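Local coordinates for protein alpha-1,2-Mannosidase (Trichoderma reesei, PDB 1HCU) that removes alpha-1,2-linked mannose residues from high-mannose N-glycans, probably with the help of calcium, as a family 47 glycosyl hydrolase, at residues D412-A417 with Y462-E467; A17-A22 with I66-A71; S96-T101 with G179-E184. All coordinates share one frame; numbering follows the deposited sequence.

Contact 1 of 3, residues D412-A417 with Y462-E467; sequences DLAWEA and YLIFAE
Trp415 turns the edge of its indole toward the face of the Phe465 ring. This offset edge-to-face stack has the six-membered rings 5.7 Å apart at their centroids and the planes at 86°. The indole swings out from its helix because CG of Trp415 is anti to the backbone N (chi1 -180°), and CE3 then lies 3.9 Å from Phe465 CE2. The phenyl tip also presses on the neighbouring helix itself: Phe465 CZ meets Trp415 CB at 3.7 Å, and the backbone N of Trp415 sits in the ring plane at the phenyl edge. The adjacent pair is nearly as close, with Ala414 CB 3.8 Å from Ile464 CD1. The small methyl of Ala414 suits a place where Ala414 CA and Ile464 CA come within 8.0 Å. Ile464 also lays CG2 over the centre of the Phe465 ring, 3.6 Å above its plane, bracing the phenyl from its own segment. Helices 408-425 and 451-465 belong to the (alpha/alpha)7 barrel of family 47 mannosidases. No hydrogen bond crosses between 412-417 and 462-467, where the packing is apolar and aromatic, though Gln411 NE2, just outside, bonds to Ile464 O. Toward solvent the character changes: Trp415 is partly exposed, and Asp412 turns away from Phe465 and forms a salt bridge with Arg15 of helix 13-33, which also makes a cation-pi contact with Trp415.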
ATOM      1  N   ASP A 412     -17.608   6.678 -10.582  1.00 14.32           N
ATOM      2  CA  ASP A 412     -17.336   7.308 -11.876  1.00 16.85           C
ATOM      3  C   ASP A 412     -15.899   7.822 -11.930  1.00 15.80           C
ATOM      4  O   ASP A 412     -15.220   7.674 -12.946  1.00 17.05           O
ATOM      5  CB  ASP A 412     -18.317   8.458 -12.143  1.00 16.53           C
ATOM      6  CG  ASP A 412     -19.752   7.979 -12.326  1.00 20.48           C
ATOM      7  OD1 ASP A 412     -20.679   8.794 -12.133  1.00 23.69           O
ATOM      8  OD2 ASP A 412     -19.960   6.794 -12.669  1.00 20.95           O
ATOM      9  N   LEU A 413     -15.433   8.416 -10.836  1.00 14.67           N
ATOM     10  CA  LEU A 413     -14.069   8.921 -10.794  1.00 14.17           C
ATOM     11  C   LEU A 413     -13.086   7.763 -10.928  1.00 13.73           C
ATOM     12  O   LEU A 413     -12.137   7.837 -11.705  1.00 14.05           O
ATOM     13  CB  LEU A 413     -13.818   9.681  -9.489  1.00 13.20           C
ATOM     14  CG  LEU A 413     -14.709  10.909  -9.296  1.00 15.15           C
ATOM     15  CD1 LEU A 413     -14.387  11.554  -7.960  1.00 14.91           C
ATOM     16  CD2 LEU A 413     -14.502  11.894 -10.448  1.00 13.64           C
ATOM     17  N   ALA A 414     -13.325   6.690 -10.178  1.00 13.24           N
ATOM     18  CA  ALA A 414     -12.461   5.512 -10.226  1.00 14.42           C
ATOM     19  C   ALA A 414     -12.432   4.944 -11.641  1.00 14.98           C
ATOM     20  O   ALA A 414     -11.373   4.556 -12.149  1.00 13.36           O
ATOM     21  CB  ALA A 414     -12.960   4.451  -9.253  1.00 11.21           C
ATOM     22  N   TRP A 415     -13.606   4.906 -12.268  1.00 15.04           N
ATOM     23  CA  TRP A 415     -13.751   4.394 -13.625  1.00 16.69           C
ATOM     24  C   TRP A 415     -12.933   5.259 -14.574  1.00 17.91           C
ATOM     25  O   TRP A 415     -12.260   4.750 -15.471  1.00 17.92           O
ATOM     26  CB  TRP A 415     -15.228   4.408 -14.041  1.00 17.53           C
ATOM     27  CG  TRP A 415     -15.472   3.892 -15.421  1.00 19.32           C
ATOM     28  CD1 TRP A 415     -16.100   4.547 -16.442  1.00 19.69           C
ATOM     29  CD2 TRP A 415     -15.087   2.614 -15.943  1.00 20.06           C
ATOM     30  NE1 TRP A 415     -16.131   3.757 -17.565  1.00 20.24           N
ATOM     31  CE2 TRP A 415     -15.515   2.565 -17.287  1.00 20.45           C
ATOM     32  CE3 TRP A 415     -14.422   1.502 -15.404  1.00 20.69           C
ATOM     33  CZ2 TRP A 415     -15.302   1.449 -18.102  1.00 21.91           C
ATOM     34  CZ3 TRP A 415     -14.210   0.390 -16.215  1.00 22.33           C
ATOM     35  CH2 TRP A 415     -14.648   0.374 -17.550  1.00 21.34           C
ATOM     36  N   GLU A 416     -12.990   6.571 -14.377  1.00 18.62           N
ATOM     37  CA  GLU A 416     -12.218   7.474 -15.215  1.00 20.25           C
ATOM     38  C   GLU A 416     -10.740   7.187 -14.983  1.00 19.23           C
ATOM     39  O   GLU A 416      -9.937   7.268 -15.915  1.00 19.59           O
ATOM     40  CB  GLU A 416     -12.529   8.934 -14.875  1.00 22.68           C
ATOM     41  CG  GLU A 416     -13.897   9.409 -15.343  1.00 28.91           C
ATOM     42  CD  GLU A 416     -14.288  10.750 -14.738  1.00 31.98           C
ATOM     43  OE1 GLU A 416     -13.403  11.628 -14.613  1.00 34.94           O
ATOM     44  OE2 GLU A 416     -15.481  10.927 -14.396  1.00 34.93           O
ATOM     45  N   ALA A 417     -10.393   6.839 -13.743  1.00 17.75           N
ATOM     46  CA  ALA A 417      -9.009   6.527 -13.387  1.00 17.52           C
ATOM     47  C   ALA A 417      -8.549   5.218 -14.044  1.00 16.85           C
ATOM     48  O   ALA A 417      -7.497   5.194 -14.691  1.00 16.08           O
ATOM     49  CB  ALA A 417      -8.850   6.448 -11.863  1.00 18.07           C
ATOM     50  N   TYR A 462     -11.646  -3.273  -8.875  1.00 11.93           N
ATOM     51  CA  TYR A 462     -12.688  -4.276  -8.961  1.00 11.70           C
ATOM     52  C   TYR A 462     -13.724  -4.160  -7.837  1.00 13.47           C
ATOM     53  O   TYR A 462     -14.931  -4.134  -8.091  1.00 14.06           O
ATOM     54  CB  TYR A 462     -12.062  -5.661  -8.912  1.00 11.12           C
ATOM     55  CG  TYR A 462     -13.077  -6.764  -8.913  1.00 13.16           C
ATOM     56  CD1 TYR A 462     -13.796  -7.064 -10.064  1.00 14.44           C
ATOM     57  CD2 TYR A 462     -13.340  -7.493  -7.758  1.00 13.57           C
ATOM     58  CE1 TYR A 462     -14.751  -8.058 -10.072  1.00 14.67           C
ATOM     59  CE2 TYR A 462     -14.300  -8.495  -7.754  1.00 15.24           C
ATOM     60  CZ  TYR A 462     -14.998  -8.769  -8.918  1.00 15.11           C
ATOM     61  OH  TYR A 462     -15.940  -9.761  -8.939  1.00 20.45           O
ATOM     62  N   LEU A 463     -13.244  -4.091  -6.598  1.00 12.70           N
ATOM     63  CA  LEU A 463     -14.116  -4.017  -5.433  1.00 12.46           C
ATOM     64  C   LEU A 463     -15.055  -2.822  -5.422  1.00 12.22           C
ATOM     65  O   LEU A 463     -16.149  -2.891  -4.857  1.00 11.40           O
ATOM     66  CB  LEU A 463     -13.279  -4.026  -4.143  1.00 13.33           C
ATOM     67  CG  LEU A 463     -12.528  -5.340  -3.878  1.00 13.78           C
ATOM     68  CD1 LEU A 463     -11.641  -5.206  -2.633  1.00  9.87           C
ATOM     69  CD2 LEU A 463     -13.544  -6.467  -3.704  1.00 10.57           C
ATOM     70  N   ILE A 464     -14.648  -1.725  -6.045  1.00 11.97           N
ATOM     71  CA  ILE A 464     -15.510  -0.560  -6.059  1.00 13.60           C
ATOM     72  C   ILE A 464     -16.720  -0.756  -7.001  1.00 15.41           C
ATOM     73  O   ILE A 464     -17.741  -0.080  -6.850  1.00 15.37           O
ATOM     74  CB  ILE A 464     -14.700   0.717  -6.412  1.00 13.17           C
ATOM     75  CG1 ILE A 464     -15.487   1.954  -5.975  1.00 15.19           C
ATOM     76  CG2 ILE A 464     -14.361   0.745  -7.887  1.00 15.38           C
ATOM     77  CD1 ILE A 464     -14.695   3.245  -6.053  1.00 15.56           C
ATOM     78  N   PHE A 465     -16.617  -1.703  -7.939  1.00 14.79           N
ATOM     79  CA  PHE A 465     -17.710  -1.996  -8.880  1.00 15.93           C
ATOM     80  C   PHE A 465     -18.373  -3.354  -8.560  1.00 18.22           C
ATOM     81  O   PHE A 465     -19.478  -3.646  -9.020  1.00 17.87           O
ATOM     82  CB  PHE A 465     -17.185  -2.032 -10.332  1.00 11.23           C
ATOM     83  CG  PHE A 465     -16.470  -0.765 -10.772  1.00  9.23           C
ATOM     84  CD1 PHE A 465     -17.122   0.472 -10.744  1.00  6.42           C
ATOM     85  CD2 PHE A 465     -15.150  -0.815 -11.228  1.00  4.24           C
ATOM     86  CE1 PHE A 465     -16.472   1.631 -11.163  1.00  6.54           C
ATOM     87  CE2 PHE A 465     -14.490   0.342 -11.647  1.00  6.02           C
ATOM     88  CZ  PHE A 465     -15.151   1.571 -11.616  1.00  4.85           C
ATOM     89  N   ALA A 466     -17.685  -4.166  -7.759  1.00 20.07           N
ATOM     90  CA  ALA A 466     -18.145  -5.504  -7.385  1.00 21.67           C
ATOM     91  C   ALA A 466     -19.323  -5.588  -6.420  1.00 23.18           C
ATOM     92  O   ALA A 466     -19.774  -4.586  -5.865  1.00 23.89           O
ATOM     93  CB  ALA A 466     -16.971  -6.310  -6.813  1.00 19.73           C
ATOM     94  N   GLU A 467     -19.797  -6.816  -6.227  1.00 25.00           N
ATOM     95  CA  GLU A 467     -20.917  -7.112  -5.344  1.00 28.30           C
ATOM     96  C   GLU A 467     -20.443  -7.115  -3.893  1.00 28.18           C
ATOM     97  O   GLU A 467     -19.251  -7.253  -3.619  1.00 27.58           O
ATOM     98  CB  GLU A 467     -21.498  -8.492  -5.682  1.00 32.10           C
ATOM     99  CG  GLU A 467     -21.903  -8.689  -7.143  1.00 38.49           C
ATOM    100  CD  GLU A 467     -23.203  -7.980  -7.506  1.00 42.44           C
ATOM    101  OE1 GLU A 467     -24.224  -8.202  -6.806  1.00 45.11           O
ATOM    102  OE2 GLU A 467     -23.207  -7.208  -8.492  1.00 43.14           O
TER

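Contact 2 of 3, residues A17-A22 with I66-A71; sequences AAVKAA and ILMGDA
Lys20 sends its ammonium group across to the turn at 66-71, where polar interactions dominate. Its NZ donates a hydrogen bond of 2.9 Å to Met68 O, arriving nearly along the C=O axis (165°). The same NZ forms a longer salt bridge, 3.6 Å, with Asp70 OD1. The two side chains run past each other in opposite directions, and CE of Lys20 comes to 3.0 Å from Asp70 OD1. Lysine has the length for this: with CG anti to the backbone N (chi1 -173°) and every later bond extended, it spans from helix 13-33 to the turn after helix 56-67. The other carboxylate oxygen is held by water, which donates to Asp70 OD2 at 2.7 Å and to Lys20 O at 2.9 Å. Replacing Lys20 by an alanine is likely to leave Met68 O without this donor and Asp70 without its cationic mate. Apolar packing accompanies the polar bridge. Met68, another extended chain, brings CE to 3.9 Å from Lys20 CA and 4.2 Å from Val19 CG1; the long, unbranched thioether also touches Tyr462 of helix 451-465. Met68 O lies where the chain leaves helix 56-67, and a positive charge close to such a C-terminal end would be expected to be favourable. Gly69, with phi 78°, takes the positive-phi position that a side chain would make strained and turns the chain toward helix 71-80: a Schellman motif.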
ATOM      1  N   ALA A  17     -16.489  -6.321 -14.684  1.00 16.17           N
ATOM      2  CA  ALA A  17     -16.043  -7.278 -15.688  1.00 15.59           C
ATOM      3  C   ALA A  17     -14.813  -6.748 -16.417  1.00 16.03           C
ATOM      4  O   ALA A  17     -13.881  -7.510 -16.693  1.00 16.99           O
ATOM      5  CB  ALA A  17     -17.174  -7.566 -16.691  1.00 13.91           C
ATOM      6  N   ALA A  18     -14.802  -5.447 -16.721  1.00 13.60           N
ATOM      7  CA  ALA A  18     -13.659  -4.853 -17.412  1.00 13.73           C
ATOM      8  C   ALA A  18     -12.374  -4.998 -16.591  1.00 13.86           C
ATOM      9  O   ALA A  18     -11.319  -5.362 -17.129  1.00 14.21           O
ATOM     10  CB  ALA A  18     -13.925  -3.383 -17.716  1.00 13.72           C
ATOM     11  N   VAL A  19     -12.462  -4.729 -15.291  1.00 14.10           N
ATOM     12  CA  VAL A  19     -11.297  -4.841 -14.414  1.00 15.48           C
ATOM     13  C   VAL A  19     -10.856  -6.304 -14.347  1.00 16.34           C
ATOM     14  O   VAL A  19      -9.665  -6.618 -14.400  1.00 15.42           O
ATOM     15  CB  VAL A  19     -11.625  -4.331 -12.993  1.00 14.92           C
ATOM     16  CG1 VAL A  19     -10.395  -4.432 -12.097  1.00 13.17           C
ATOM     17  CG2 VAL A  19     -12.111  -2.895 -13.071  1.00 13.77           C
ATOM     18  N   LYS A  20     -11.832  -7.198 -14.247  1.00 18.42           N
ATOM     19  CA  LYS A  20     -11.545  -8.620 -14.195  1.00 18.21           C
ATOM     20  C   LYS A  20     -10.842  -9.027 -15.496  1.00 17.53           C
ATOM     21  O   LYS A  20      -9.912  -9.835 -15.484  1.00 18.30           O
ATOM     22  CB  LYS A  20     -12.845  -9.397 -13.993  1.00 16.86           C
ATOM     23  CG  LYS A  20     -12.639 -10.873 -13.766  1.00 22.22           C
ATOM     24  CD  LYS A  20     -13.936 -11.572 -13.393  1.00 21.32           C
ATOM     25  CE  LYS A  20     -13.676 -13.057 -13.213  1.00 22.63           C
ATOM     26  NZ  LYS A  20     -14.882 -13.804 -12.794  1.00 24.83           N
ATOM     27  N   ALA A  21     -11.266  -8.438 -16.613  1.00 16.77           N
ATOM     28  CA  ALA A  21     -10.663  -8.727 -17.912  1.00 15.79           C
ATOM     29  C   ALA A  21      -9.209  -8.236 -17.974  1.00 14.67           C
ATOM     30  O   ALA A  21      -8.351  -8.903 -18.560  1.00 17.28           O
ATOM     31  CB  ALA A  21     -11.494  -8.080 -19.034  1.00 17.40           C
ATOM     32  N   ALA A  22      -8.932  -7.074 -17.381  1.00 11.26           N
ATOM     33  CA  ALA A  22      -7.567  -6.537 -17.357  1.00 10.41           C
ATOM     34  C   ALA A  22      -6.670  -7.433 -16.506  1.00 11.51           C
ATOM     35  O   ALA A  22      -5.485  -7.621 -16.810  1.00 11.66           O
ATOM     36  CB  ALA A  22      -7.554  -5.115 -16.801  1.00  8.02           C
ATOM     37  N   ILE A  66      -8.841 -14.696  -6.009  1.00 12.87           N
ATOM     38  CA  ILE A  66      -9.860 -15.347  -5.192  1.00 12.93           C
ATOM     39  C   ILE A  66     -11.135 -14.506  -5.135  1.00 12.28           C
ATOM     40  O   ILE A  66     -12.229 -15.028  -5.307  1.00 13.39           O
ATOM     41  CB  ILE A  66      -9.351 -15.582  -3.747  1.00 12.17           C
ATOM     42  CG1 ILE A  66      -8.282 -16.669  -3.742  1.00 10.87           C
ATOM     43  CG2 ILE A  66     -10.504 -15.985  -2.842  1.00 10.65           C
ATOM     44  CD1 ILE A  66      -7.604 -16.833  -2.407  1.00 10.69           C
ATOM     45  N   LEU A  67     -10.984 -13.204  -4.905  1.00 12.60           N
ATOM     46  CA  LEU A  67     -12.134 -12.296  -4.811  1.00 13.14           C
ATOM     47  C   LEU A  67     -12.868 -12.142  -6.141  1.00 13.47           C
ATOM     48  O   LEU A  67     -14.041 -11.766  -6.168  1.00 13.23           O
ATOM     49  CB  LEU A  67     -11.681 -10.916  -4.315  1.00 10.22           C
ATOM     50  CG  LEU A  67     -10.954 -10.874  -2.966  1.00 11.77           C
ATOM     51  CD1 LEU A  67     -10.504  -9.451  -2.665  1.00 11.61           C
ATOM     52  CD2 LEU A  67     -11.879 -11.381  -1.870  1.00 11.55           C
ATOM     53  N   MET A  68     -12.170 -12.424  -7.237  1.00 13.86           N
ATOM     54  CA  MET A  68     -12.754 -12.316  -8.564  1.00 16.27           C
ATOM     55  C   MET A  68     -13.406 -13.621  -9.005  1.00 17.81           C
ATOM     56  O   MET A  68     -14.054 -13.676 -10.045  1.00 19.55           O
ATOM     57  CB  MET A  68     -11.686 -11.917  -9.585  1.00 16.32           C
ATOM     58  CG  MET A  68     -11.177 -10.494  -9.428  1.00 15.76           C
ATOM     59  SD  MET A  68      -9.801 -10.147 -10.540  1.00 14.36           S
ATOM     60  CE  MET A  68      -9.890  -8.356 -10.671  1.00 11.90           C
ATOM     61  N   GLY A  69     -13.231 -14.675  -8.221  1.00 19.46           N
ATOM     62  CA  GLY A  69     -13.829 -15.950  -8.583  1.00 20.97           C
ATOM     63  C   GLY A  69     -13.061 -16.682  -9.674  1.00 22.08           C
ATOM     64  O   GLY A  69     -13.633 -17.495 -10.400  1.00 21.89           O
ATOM     65  N   ASP A  70     -11.764 -16.398  -9.792  1.00 22.17           N
ATOM     66  CA  ASP A  70     -10.930 -17.047 -10.797  1.00 21.27           C
ATOM     67  C   ASP A  70     -10.367 -18.365 -10.300  1.00 21.19           C
ATOM     68  O   ASP A  70      -9.170 -18.490 -10.025  1.00 19.02           O
ATOM     69  CB  ASP A  70      -9.791 -16.126 -11.213  1.00 21.13           C
ATOM     70  CG  ASP A  70     -10.291 -14.854 -11.841  1.00 22.32           C
ATOM     71  OD1 ASP A  70     -11.479 -14.826 -12.236  1.00 24.24           O
ATOM     72  OD2 ASP A  70      -9.507 -13.890 -11.950  1.00 22.29           O
ATOM     73  N   ALA A  71     -11.246 -19.354 -10.208  1.00 21.52           N
ATOM     74  CA  ALA A  71     -10.876 -20.677  -9.736  1.00 22.31           C
ATOM     75  C   ALA A  71      -9.587 -21.210 -10.373  1.00 22.76           C
ATOM     76  O   ALA A  71      -8.650 -21.565  -9.661  1.00 23.75           O
ATOM     77  CB  ALA A  71     -12.034 -21.650  -9.972  1.00 20.76           C
TER
HETATM   78  O   HOH W   1      -9.890 -12.339 -14.103  1.00 18.84           O

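Contact 3 of 3, residues S96-T101 with G179-E184; sequences SSVFET and GSLVLE
Phe99 meets Ser180 with the edge of its ring: CE1 is 3.5 Å from Ser180 CB, which lies close to the ring plane. Beside it, Val98 CG1 packs against Leu181 CD1 at 4.1 Å, the two branched side chains crossing at about a right angle. This joins the first turn of helix 98-117 to the short link before helix 182-192, within the (alpha/alpha)7 barrel of family 47, close to the predicted active site. Small, compact Ser180 lets the phenyl edge come close, while valine and leucine supply the apolar filling. With CG anti to the backbone N (chi1 170°), Phe99 presents this edge, rather than a face, to the serine. Its side chain also touches Ser246 of helix 245-257 and lies about 7 Å from a bound calcium ion. In the next shell, Ser180 OG is hydrogen-bonded to Ser246 OG and to Ala176 O, which fixes the serine whose CB the ring meets. Glu100, a predicted proton donor, follows Phe99 and forms a salt bridge with Arg104. The helix start that carries both is set by Ser97 at the N-cap: its OG accepts from Glu100 N at 3.1 Å, with a nearly straight N-H...O angle of 165°. Ser97 O takes two more bonds, from Thr101 N at 3.0 Å and Thr101 OG1 at 2.6 Å, which reach it from opposite faces of the carbonyl plane.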
ATOM      1  N   SER A  96      17.697  -9.209   1.379  1.00 13.84           N
ATOM      2  CA  SER A  96      16.242  -9.324   1.355  1.00 13.62           C
ATOM      3  C   SER A  96      15.600  -8.229   2.187  1.00 11.87           C
ATOM      4  O   SER A  96      15.919  -8.077   3.365  1.00 11.75           O
ATOM      5  CB  SER A  96      15.807 -10.693   1.894  1.00 13.58           C
ATOM      6  OG  SER A  96      14.402 -10.730   2.122  1.00 16.25           O
ATOM      7  N   SER A  97      14.694  -7.469   1.579  1.00 11.06           N
ATOM      8  CA  SER A  97      14.007  -6.396   2.300  1.00 10.17           C
ATOM      9  C   SER A  97      12.977  -6.983   3.250  1.00 11.41           C
ATOM     10  O   SER A  97      12.012  -7.625   2.820  1.00 11.65           O
ATOM     11  CB  SER A  97      13.295  -5.449   1.326  1.00 11.97           C
ATOM     12  OG  SER A  97      12.508  -4.490   2.026  1.00 12.47           O
ATOM     13  N   VAL A  98      13.186  -6.774   4.542  1.00 11.98           N
ATOM     14  CA  VAL A  98      12.247  -7.267   5.536  1.00 12.75           C
ATOM     15  C   VAL A  98      10.856  -6.694   5.228  1.00 13.42           C
ATOM     16  O   VAL A  98       9.865  -7.425   5.206  1.00 13.20           O
ATOM     17  CB  VAL A  98      12.674  -6.822   6.950  1.00 13.40           C
ATOM     18  CG1 VAL A  98      11.650  -7.292   7.975  1.00 11.59           C
ATOM     19  CG2 VAL A  98      14.065  -7.365   7.261  1.00 12.06           C
ATOM     20  N   PHE A  99      10.805  -5.385   4.974  1.00 13.50           N
ATOM     21  CA  PHE A  99       9.557  -4.670   4.665  1.00 14.61           C
ATOM     22  C   PHE A  99       8.830  -5.142   3.400  1.00 14.87           C
ATOM     23  O   PHE A  99       7.666  -5.550   3.459  1.00 16.24           O
ATOM     24  CB  PHE A  99       9.841  -3.163   4.558  1.00 13.21           C
ATOM     25  CG  PHE A  99       8.690  -2.359   4.005  1.00 13.12           C
ATOM     26  CD1 PHE A  99       7.514  -2.192   4.735  1.00 13.47           C
ATOM     27  CD2 PHE A  99       8.787  -1.763   2.747  1.00 12.54           C
ATOM     28  CE1 PHE A  99       6.453  -1.445   4.223  1.00 12.84           C
ATOM     29  CE2 PHE A  99       7.730  -1.014   2.226  1.00 12.71           C
ATOM     30  CZ  PHE A  99       6.560  -0.855   2.967  1.00 12.69           C
ATOM     31  N   GLU A 100       9.503  -5.073   2.257  1.00 16.05           N
ATOM     32  CA  GLU A 100       8.897  -5.489   0.990  1.00 15.48           C
ATOM     33  C   GLU A 100       8.462  -6.951   1.033  1.00 15.57           C
ATOM     34  O   GLU A 100       7.380  -7.299   0.554  1.00 17.12           O
ATOM     35  CB  GLU A 100       9.881  -5.297  -0.170  1.00 16.70           C
ATOM     36  CG  GLU A 100      10.410  -3.874  -0.365  1.00 19.84           C
ATOM     37  CD  GLU A 100       9.311  -2.863  -0.673  1.00 23.25           C
ATOM     38  OE1 GLU A 100       8.256  -3.262  -1.209  1.00 23.75           O
ATOM     39  OE2 GLU A 100       9.510  -1.663  -0.394  1.00 24.47           O
ATOM     40  N   THR A 101       9.301  -7.807   1.610  1.00 12.93           N
ATOM     41  CA  THR A 101       8.990  -9.230   1.694  1.00 12.55           C
ATOM     42  C   THR A 101       7.767  -9.486   2.574  1.00 12.90           C
ATOM     43  O   THR A 101       6.907 -10.305   2.251  1.00 12.76           O
ATOM     44  CB  THR A 101      10.195 -10.025   2.255  1.00 11.83           C
ATOM     45  OG1 THR A 101      11.347  -9.764   1.447  1.00 11.69           O
ATOM     46  CG2 THR A 101       9.911 -11.522   2.242  1.00 11.67           C
ATOM     47  N   GLY A 179       7.443   0.093  11.278  1.00 13.67           N
ATOM     48  CA  GLY A 179       6.040   0.063  11.654  1.00 14.04           C
ATOM     49  C   GLY A 179       5.050  -0.587  10.707  1.00 15.74           C
ATOM     50  O   GLY A 179       3.843  -0.409  10.864  1.00 16.22           O
ATOM     51  N   SER A 180       5.539  -1.344   9.731  1.00 16.12           N
ATOM     52  CA  SER A 180       4.649  -2.008   8.793  1.00 16.08           C
ATOM     53  C   SER A 180       4.799  -3.519   8.873  1.00 16.40           C
ATOM     54  O   SER A 180       4.589  -4.218   7.884  1.00 16.37           O
ATOM     55  CB  SER A 180       4.930  -1.539   7.365  1.00 16.36           C
ATOM     56  OG  SER A 180       4.589  -0.175   7.197  1.00 19.04           O
ATOM     57  N   LEU A 181       5.143  -4.017  10.060  1.00 15.03           N
ATOM     58  CA  LEU A 181       5.334  -5.449  10.279  1.00 14.05           C
ATOM     59  C   LEU A 181       4.351  -6.023  11.294  1.00 14.80           C
ATOM     60  O   LEU A 181       4.042  -7.223  11.266  1.00 14.75           O
ATOM     61  CB  LEU A 181       6.752  -5.700  10.786  1.00 13.53           C
ATOM     62  CG  LEU A 181       7.855  -5.045   9.962  1.00 13.52           C
ATOM     63  CD1 LEU A 181       9.208  -5.265  10.638  1.00 15.77           C
ATOM     64  CD2 LEU A 181       7.844  -5.616   8.562  1.00 10.34           C
ATOM     65  N   VAL A 182       3.871  -5.156  12.185  1.00 14.82           N
ATOM     66  CA  VAL A 182       2.960  -5.541  13.260  1.00 13.88           C
ATOM     67  C   VAL A 182       1.663  -6.239  12.840  1.00 15.00           C
ATOM     68  O   VAL A 182       1.260  -7.221  13.466  1.00 15.77           O
ATOM     69  CB  VAL A 182       2.628  -4.311  14.163  1.00 12.89           C
ATOM     70  CG1 VAL A 182       1.999  -3.190  13.340  1.00 11.24           C
ATOM     71  CG2 VAL A 182       1.707  -4.728  15.283  1.00 13.24           C
ATOM     72  N   LEU A 183       1.016  -5.758  11.781  1.00 14.29           N
ATOM     73  CA  LEU A 183      -0.230  -6.369  11.332  1.00 13.75           C
ATOM     74  C   LEU A 183      -0.042  -7.829  10.921  1.00 14.11           C
ATOM     75  O   LEU A 183      -0.715  -8.718  11.441  1.00 13.97           O
ATOM     76  CB  LEU A 183      -0.815  -5.604  10.139  1.00 14.10           C
ATOM     77  CG  LEU A 183      -2.345  -5.514  10.011  1.00 15.55           C
ATOM     78  CD1 LEU A 183      -2.718  -5.178   8.560  1.00 11.62           C
ATOM     79  CD2 LEU A 183      -2.997  -6.804  10.432  1.00 13.00           C
ATOM     80  N   GLU A 184       0.875  -8.094   9.996  1.00 13.97           N
ATOM     81  CA  GLU A 184       1.034  -9.472   9.550  1.00 15.39           C
ATOM     82  C   GLU A 184       1.706 -10.422  10.524  1.00 14.79           C
ATOM     83  O   GLU A 184       1.400 -11.612  10.536  1.00 15.62           O
ATOM     84  CB  GLU A 184       1.701  -9.552   8.159  1.00 15.50           C
ATOM     85  CG  GLU A 184       2.677  -8.464   7.754  1.00 17.16           C
ATOM     86  CD  GLU A 184       2.042  -7.098   7.574  1.00 17.52           C
ATOM     87  OE1 GLU A 184       2.131  -6.283   8.514  1.00 16.24           O
ATOM     88  OE2 GLU A 184       1.450  -6.840   6.497  1.00 17.64           O
TER

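Contacts 1 and 2 are neighbours, their centres about 13 Å apart, and share packing: Tyr462 of contact 1 touches Val19 and Met68 of contact 2, while Trp415 reaches Ala18. Helix 13-33 thus lies against both helices of contact 1. Contact 3 lies on the opposite side of the chain's centre from contact 1, about 29 Å away between centres, and is nearer that centre, beside the predicted catalytic residues. All three are largely buried, but the chemistry differs. Contact 1 is aromatic and apolar, contact 2 adds an ion pair and water at a helix end, and contact 3 has no hydrogen bond between its two segments; its polar bonds lie at the start of helix 98-117 and at Ser180 OG.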